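Local coordinates for protein inorganic pyrophosphatase (PDB 2PRD) that catalyses the magnesium-dependent hydrolysis of inorganic pyrophosphate to two phosphate ions, working as a homohexamer, at residues V87-K99 and K148-L162. Numbering follows the deposited sequence.
Sequences VRVVGLLLMEDEK and KWVKVTGWRDRKAAL
A classic beta bulge breaks the antiparallel pairing of strand 150-156 with strand 84-97 in the central sheet of the pyrophosphatase fold: Thr-153 and Gly-154 together stand opposite the single residue Leu-94. Leu-94 O takes the Thr-153 N-H at 2.9 Å from above its carbonyl plane and a second, weak bond from Gly-154 N, and the register slips by one residue. Beyond the bulge Glu-96 and Lys-151 form a hydrogen-bonded pair with both bonds short, Glu-96 N to Lys-151 O being 2.7 Å, while Leu-92 and Arg-156 form another before it, with bonds of ordinary length. On the face packed against helix 126-138, Leu-93 CD1 sits over the six-membered ring of Trp-155, 3.9 Å from its centroid, a CH-pi contact that is reached because CG stands opposite the backbone N (chi1 177°). The same methyl touches Val-152 CG1, the two side chains crossing at about a right angle, and the bent end of Met-95 presses CE tightly on Val-152 CG2 at 3.4 Å; Met-95 also nears Asp-102, a probable magnesium ligand. The other face carries Leu-92, Leu-94 and Arg-156. Here Leu-94 CD1 lies off-centre over one side of the Arg-156 guanidinium, 3.5 Å from CZ, and NH1 turns back to bond Trp-155 O, which helps fix the rotation of the group. After Arg-156 the chain enters helix 158-173, N-capped by Asp-157 OD1, and its first turn covers the strand: Ala-161 CB touches both Val-89 CG1, tightly, and Gly-91 O, with Leu-92 CG alongside. At the far end the Trp-149 indole folds back over Glu-98 CA, its exact placement uncertain, and Glu-98, salt-bridged through OE2 to Lys-140, gives its N-H to Trp-149 O at 2.9 Å.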
loop_
_atom_site.group_PDB
_atom_site.type_symbol
_atom_site.label_atom_id
_atom_site.label_comp_id
_atom_site.label_asym_id
_atom_site.label_seq_id
_atom_site.Cartn_x
_atom_site.Cartn_y
_atom_site.Cartn_z
ATOM N N VAL A 87 8.970 18.126 -15.963
ATOM C CA VAL A 87 8.317 18.925 -14.928
ATOM C C VAL A 87 8.108 20.332 -15.426
ATOM O O VAL A 87 9.034 20.945 -15.932
ATOM C CB VAL A 87 9.276 18.904 -13.713
ATOM C CG1 VAL A 87 8.843 19.940 -12.682
ATOM C CG2 VAL A 87 9.183 17.532 -13.030
ATOM N N ARG A 88 6.893 20.823 -15.220
ATOM C CA ARG A 88 6.554 22.208 -15.509
ATOM C C ARG A 88 6.800 23.073 -14.282
ATOM O O ARG A 88 6.177 22.958 -13.218
ATOM C CB ARG A 88 5.125 22.297 -16.032
ATOM C CG ARG A 88 4.609 23.712 -16.191
ATOM C CD ARG A 88 3.390 23.802 -17.110
ATOM N NE ARG A 88 2.237 23.712 -16.204
ATOM C CZ ARG A 88 1.631 22.513 -16.305
ATOM N NH1 ARG A 88 2.162 21.704 -17.197
ATOM N NH2 ARG A 88 0.598 22.274 -15.570
ATOM N N VAL A 89 7.714 24.063 -14.450
ATOM C CA VAL A 89 8.089 25.031 -13.405
ATOM C C VAL A 89 7.045 26.093 -13.127
ATOM O O VAL A 89 6.765 26.935 -13.998
ATOM C CB VAL A 89 9.414 25.759 -13.747
ATOM C CG1 VAL A 89 9.893 26.595 -12.571
ATOM C CG2 VAL A 89 10.460 24.710 -14.106
ATOM N N VAL A 90 6.566 26.137 -11.895
ATOM C CA VAL A 90 5.543 27.176 -11.599
ATOM C C VAL A 90 5.918 28.085 -10.463
ATOM O O VAL A 90 5.163 29.054 -10.223
ATOM C CB VAL A 90 4.196 26.448 -11.351
ATOM C CG1 VAL A 90 3.898 25.498 -12.509
ATOM C CG2 VAL A 90 4.220 25.662 -10.055
ATOM N N GLY A 91 7.028 27.895 -9.754
ATOM C CA GLY A 91 7.395 28.711 -8.613
ATOM C C GLY A 91 8.678 28.382 -7.892
ATOM O O GLY A 91 9.395 27.475 -8.286
ATOM N N LEU A 92 9.040 29.112 -6.826
ATOM C CA LEU A 92 10.247 28.885 -6.046
ATOM C C LEU A 92 9.884 28.926 -4.552
ATOM O O LEU A 92 9.021 29.692 -4.144
ATOM C CB LEU A 92 11.291 30.026 -6.134
ATOM C CG LEU A 92 12.212 30.082 -7.317
ATOM C CD1 LEU A 92 13.243 31.220 -7.204
ATOM C CD2 LEU A 92 12.948 28.751 -7.550
ATOM N N LEU A 93 10.634 28.125 -3.827
ATOM C CA LEU A 93 10.541 28.121 -2.378
ATOM C C LEU A 93 11.956 28.565 -1.942
ATOM O O LEU A 93 12.956 27.930 -2.258
ATOM C CB LEU A 93 10.132 26.814 -1.729
ATOM C CG LEU A 93 10.106 26.766 -0.209
ATOM C CD1 LEU A 93 9.178 27.825 0.348
ATOM C CD2 LEU A 93 9.648 25.398 0.267
ATOM N N LEU A 94 11.971 29.708 -1.276
ATOM C CA LEU A 94 13.240 30.266 -0.755
ATOM C C LEU A 94 13.381 29.810 0.689
ATOM O O LEU A 94 12.385 29.875 1.433
ATOM C CB LEU A 94 13.191 31.784 -0.839
ATOM C CG LEU A 94 12.965 32.371 -2.227
ATOM C CD1 LEU A 94 12.942 33.874 -2.186
ATOM C CD2 LEU A 94 13.977 31.852 -3.234
ATOM N N MET A 95 14.576 29.393 1.063
ATOM C CA MET A 95 14.842 28.981 2.451
ATOM C C MET A 95 16.305 29.167 2.811
ATOM O O MET A 95 17.176 29.330 1.927
ATOM C CB MET A 95 14.344 27.546 2.655
ATOM C CG MET A 95 14.794 26.529 1.625
ATOM S SD MET A 95 14.232 24.841 2.016
ATOM C CE MET A 95 12.500 25.191 2.356
ATOM N N GLU A 96 16.576 29.183 4.100
ATOM C CA GLU A 96 17.945 29.323 4.637
ATOM C C GLU A 96 18.150 28.026 5.444
ATOM O O GLU A 96 17.252 27.735 6.245
ATOM C CB GLU A 96 18.137 30.460 5.608
ATOM C CG GLU A 96 17.509 31.796 5.350
ATOM C CD GLU A 96 18.385 32.792 4.622
ATOM O OE1 GLU A 96 18.820 32.504 3.486
ATOM O OE2 GLU A 96 18.659 33.885 5.181
ATOM N N ASP A 97 19.227 27.345 5.184
ATOM C CA ASP A 97 19.493 26.094 5.932
ATOM C C ASP A 97 20.885 26.229 6.533
ATOM O O ASP A 97 21.565 27.247 6.317
ATOM C CB ASP A 97 19.276 24.855 5.086
ATOM C CG ASP A 97 20.365 24.775 4.022
ATOM O OD1 ASP A 97 21.004 25.840 3.841
ATOM O OD2 ASP A 97 20.582 23.713 3.424
ATOM N N GLU A 98 21.246 25.257 7.337
ATOM C CA GLU A 98 22.536 25.206 8.036
ATOM C C GLU A 98 23.635 25.807 7.173
ATOM O O GLU A 98 24.243 26.827 7.509
ATOM C CB GLU A 98 22.813 23.686 8.238
ATOM C CG GLU A 98 22.343 22.993 6.941
ATOM C CD GLU A 98 22.487 21.495 7.038
ATOM O OE1 GLU A 98 23.321 21.102 7.887
ATOM O OE2 GLU A 98 21.793 20.759 6.300
ATOM N N LYS A 99 23.838 25.137 6.050
ATOM C CA LYS A 99 24.813 25.430 5.010
ATOM C C LYS A 99 24.690 26.827 4.445
ATOM O O LYS A 99 25.718 27.521 4.335
ATOM C CB LYS A 99 24.794 24.325 3.941
ATOM C CG LYS A 99 25.187 22.955 4.531
ATOM C CD LYS A 99 26.608 22.985 5.079
ATOM C CE LYS A 99 26.911 21.880 6.064
ATOM N NZ LYS A 99 27.106 20.535 5.461
ATOM N N LYS A 148 21.879 20.587 12.068
ATOM C CA LYS A 148 21.056 20.883 10.885
ATOM C C LYS A 148 19.963 21.875 11.265
ATOM O O LYS A 148 19.449 21.847 12.401
ATOM C CB LYS A 148 20.441 19.657 10.260
ATOM C CG LYS A 148 21.365 18.526 9.804
ATOM C CD LYS A 148 20.529 17.546 8.989
ATOM C CE LYS A 148 21.343 16.423 8.388
ATOM N NZ LYS A 148 20.616 15.722 7.286
ATOM N N TRP A 149 19.630 22.750 10.314
ATOM C CA TRP A 149 18.562 23.724 10.581
ATOM C C TRP A 149 18.031 24.283 9.268
ATOM O O TRP A 149 18.729 24.136 8.267
ATOM C CB TRP A 149 18.891 24.828 11.543
ATOM C CG TRP A 149 20.025 25.710 11.153
ATOM C CD1 TRP A 149 21.283 25.657 11.686
ATOM C CD2 TRP A 149 20.043 26.770 10.190
ATOM N NE1 TRP A 149 22.085 26.601 11.092
ATOM C CE2 TRP A 149 21.350 27.291 10.166
ATOM C CE3 TRP A 149 19.096 27.316 9.320
ATOM C CZ2 TRP A 149 21.729 28.337 9.320
ATOM C CZ3 TRP A 149 19.480 28.350 8.476
ATOM C CH2 TRP A 149 20.785 28.859 8.484
ATOM N N VAL A 150 16.817 24.823 9.366
ATOM C CA VAL A 150 16.119 25.383 8.218
ATOM C C VAL A 150 15.090 26.450 8.548
ATOM O O VAL A 150 14.325 26.262 9.488
ATOM C CB VAL A 150 15.329 24.268 7.459
ATOM C CG1 VAL A 150 14.509 24.908 6.342
ATOM C CG2 VAL A 150 16.281 23.244 6.883
ATOM N N LYS A 151 15.053 27.501 7.739
ATOM C CA LYS A 151 14.062 28.550 7.866
ATOM C C LYS A 151 13.510 28.901 6.487
ATOM O O LYS A 151 14.293 29.020 5.535
ATOM C CB LYS A 151 14.509 29.803 8.582
ATOM C CG LYS A 151 13.260 30.378 9.267
ATOM C CD LYS A 151 13.082 31.858 8.973
ATOM C CE LYS A 151 11.819 32.371 9.676
ATOM N NZ LYS A 151 12.016 33.700 10.338
ATOM N N VAL A 152 12.207 28.982 6.415
ATOM C CA VAL A 152 11.554 29.262 5.135
ATOM C C VAL A 152 11.367 30.780 5.038
ATOM O O VAL A 152 10.763 31.436 5.888
ATOM C CB VAL A 152 10.256 28.504 4.875
ATOM C CG1 VAL A 152 9.423 29.294 3.871
ATOM C CG2 VAL A 152 10.502 27.091 4.359
ATOM N N THR A 153 11.924 31.296 3.968
ATOM C CA THR A 153 11.914 32.718 3.644
ATOM C C THR A 153 10.713 33.201 2.895
ATOM O O THR A 153 10.191 34.260 3.256
ATOM C CB THR A 153 13.234 32.967 2.864
ATOM O OG1 THR A 153 14.247 33.152 3.859
ATOM C CG2 THR A 153 13.047 34.112 1.917
ATOM N N GLY A 154 10.208 32.492 1.899
ATOM C CA GLY A 154 9.034 32.974 1.168
ATOM C C GLY A 154 8.904 32.219 -0.147
ATOM O O GLY A 154 9.698 31.332 -0.390
ATOM N N TRP A 155 7.921 32.599 -0.931
ATOM C CA TRP A 155 7.621 31.974 -2.208
ATOM C C TRP A 155 7.741 32.990 -3.346
ATOM O O TRP A 155 7.487 34.175 -3.109
ATOM C CB TRP A 155 6.210 31.444 -2.158
ATOM C CG TRP A 155 5.895 30.394 -1.128
ATOM C CD1 TRP A 155 5.573 30.573 0.184
ATOM C CD2 TRP A 155 5.799 28.982 -1.357
ATOM N NE1 TRP A 155 5.310 29.368 0.783
ATOM C CE2 TRP A 155 5.418 28.368 -0.149
ATOM C CE3 TRP A 155 5.971 28.172 -2.483
ATOM C CZ2 TRP A 155 5.253 27.006 0.014
ATOM C CZ3 TRP A 155 5.769 26.800 -2.331
ATOM C CH2 TRP A 155 5.442 26.236 -1.099
ATOM N N ARG A 156 8.090 32.437 -4.501
ATOM C CA ARG A 156 8.252 33.248 -5.708
ATOM C C ARG A 156 7.480 32.611 -6.840
ATOM O O ARG A 156 7.301 31.397 -6.856
ATOM C CB ARG A 156 9.697 33.456 -6.100
ATOM C CG ARG A 156 10.593 34.190 -5.122
ATOM C CD ARG A 156 10.205 35.658 -5.038
ATOM N NE ARG A 156 11.002 36.322 -4.018
ATOM C CZ ARG A 156 10.685 36.516 -2.754
ATOM N NH1 ARG A 156 9.529 36.121 -2.218
ATOM N NH2 ARG A 156 11.567 37.150 -1.982
ATOM N N ASP A 157 7.100 33.423 -7.809
ATOM C CA ASP A 157 6.256 32.991 -8.923
ATOM C C ASP A 157 6.988 32.379 -10.067
ATOM O O ASP A 157 8.201 32.196 -9.978
ATOM C CB ASP A 157 5.413 34.212 -9.329
ATOM C CG ASP A 157 6.219 35.257 -10.084
ATOM O OD1 ASP A 157 7.460 35.151 -10.090
ATOM O OD2 ASP A 157 5.562 36.155 -10.672
ATOM N N ARG A 158 6.268 31.952 -11.099
ATOM C CA ARG A 158 6.887 31.307 -12.229
ATOM C C ARG A 158 7.919 32.193 -12.892
ATOM O O ARG A 158 8.863 31.620 -13.498
ATOM C CB ARG A 158 5.809 30.833 -13.228
ATOM C CG ARG A 158 6.470 30.105 -14.407
ATOM C CD ARG A 158 5.375 30.072 -15.513
ATOM N NE ARG A 158 4.974 31.461 -15.689
ATOM C CZ ARG A 158 3.812 31.947 -16.063
ATOM N NH1 ARG A 158 2.788 31.150 -16.342
ATOM N NH2 ARG A 158 3.636 33.270 -16.158
ATOM N N LYS A 159 7.798 33.509 -12.829
ATOM C CA LYS A 159 8.826 34.322 -13.553
ATOM C C LYS A 159 10.156 34.273 -12.853
ATOM O O LYS A 159 11.168 34.222 -13.560
ATOM C CB LYS A 159 8.289 35.710 -13.878
ATOM C CG LYS A 159 6.960 35.529 -14.650
ATOM C CD LYS A 159 6.439 36.817 -15.255
ATOM C CE LYS A 159 5.370 36.525 -16.316
ATOM N NZ LYS A 159 4.066 36.176 -15.681
ATOM N N ALA A 160 10.142 34.308 -11.528
ATOM C CA ALA A 160 11.355 34.236 -10.723
ATOM C C ALA A 160 12.022 32.901 -10.841
ATOM O O ALA A 160 13.250 32.772 -10.920
ATOM C CB ALA A 160 11.040 34.599 -9.248
ATOM N N ALA A 161 11.238 31.819 -10.862
ATOM C CA ALA A 161 11.761 30.472 -10.956
ATOM C C ALA A 161 12.514 30.264 -12.259
ATOM O O ALA A 161 13.558 29.599 -12.242
ATOM C CB ALA A 161 10.635 29.423 -10.852
ATOM N N LEU A 162 11.913 30.737 -13.349
ATOM C CA LEU A 162 12.519 30.552 -14.670
ATOM C C LEU A 162 13.886 31.218 -14.751
ATOM O O LEU A 162 14.822 30.690 -15.349
ATOM C CB LEU A 162 11.593 30.947 -15.807
ATOM C CG LEU A 162 10.246 30.233 -15.911
ATOM C CD1 LEU A 162 9.399 30.899 -16.975
ATOM C CD2 LEU A 162 10.342 28.744 -16.148
#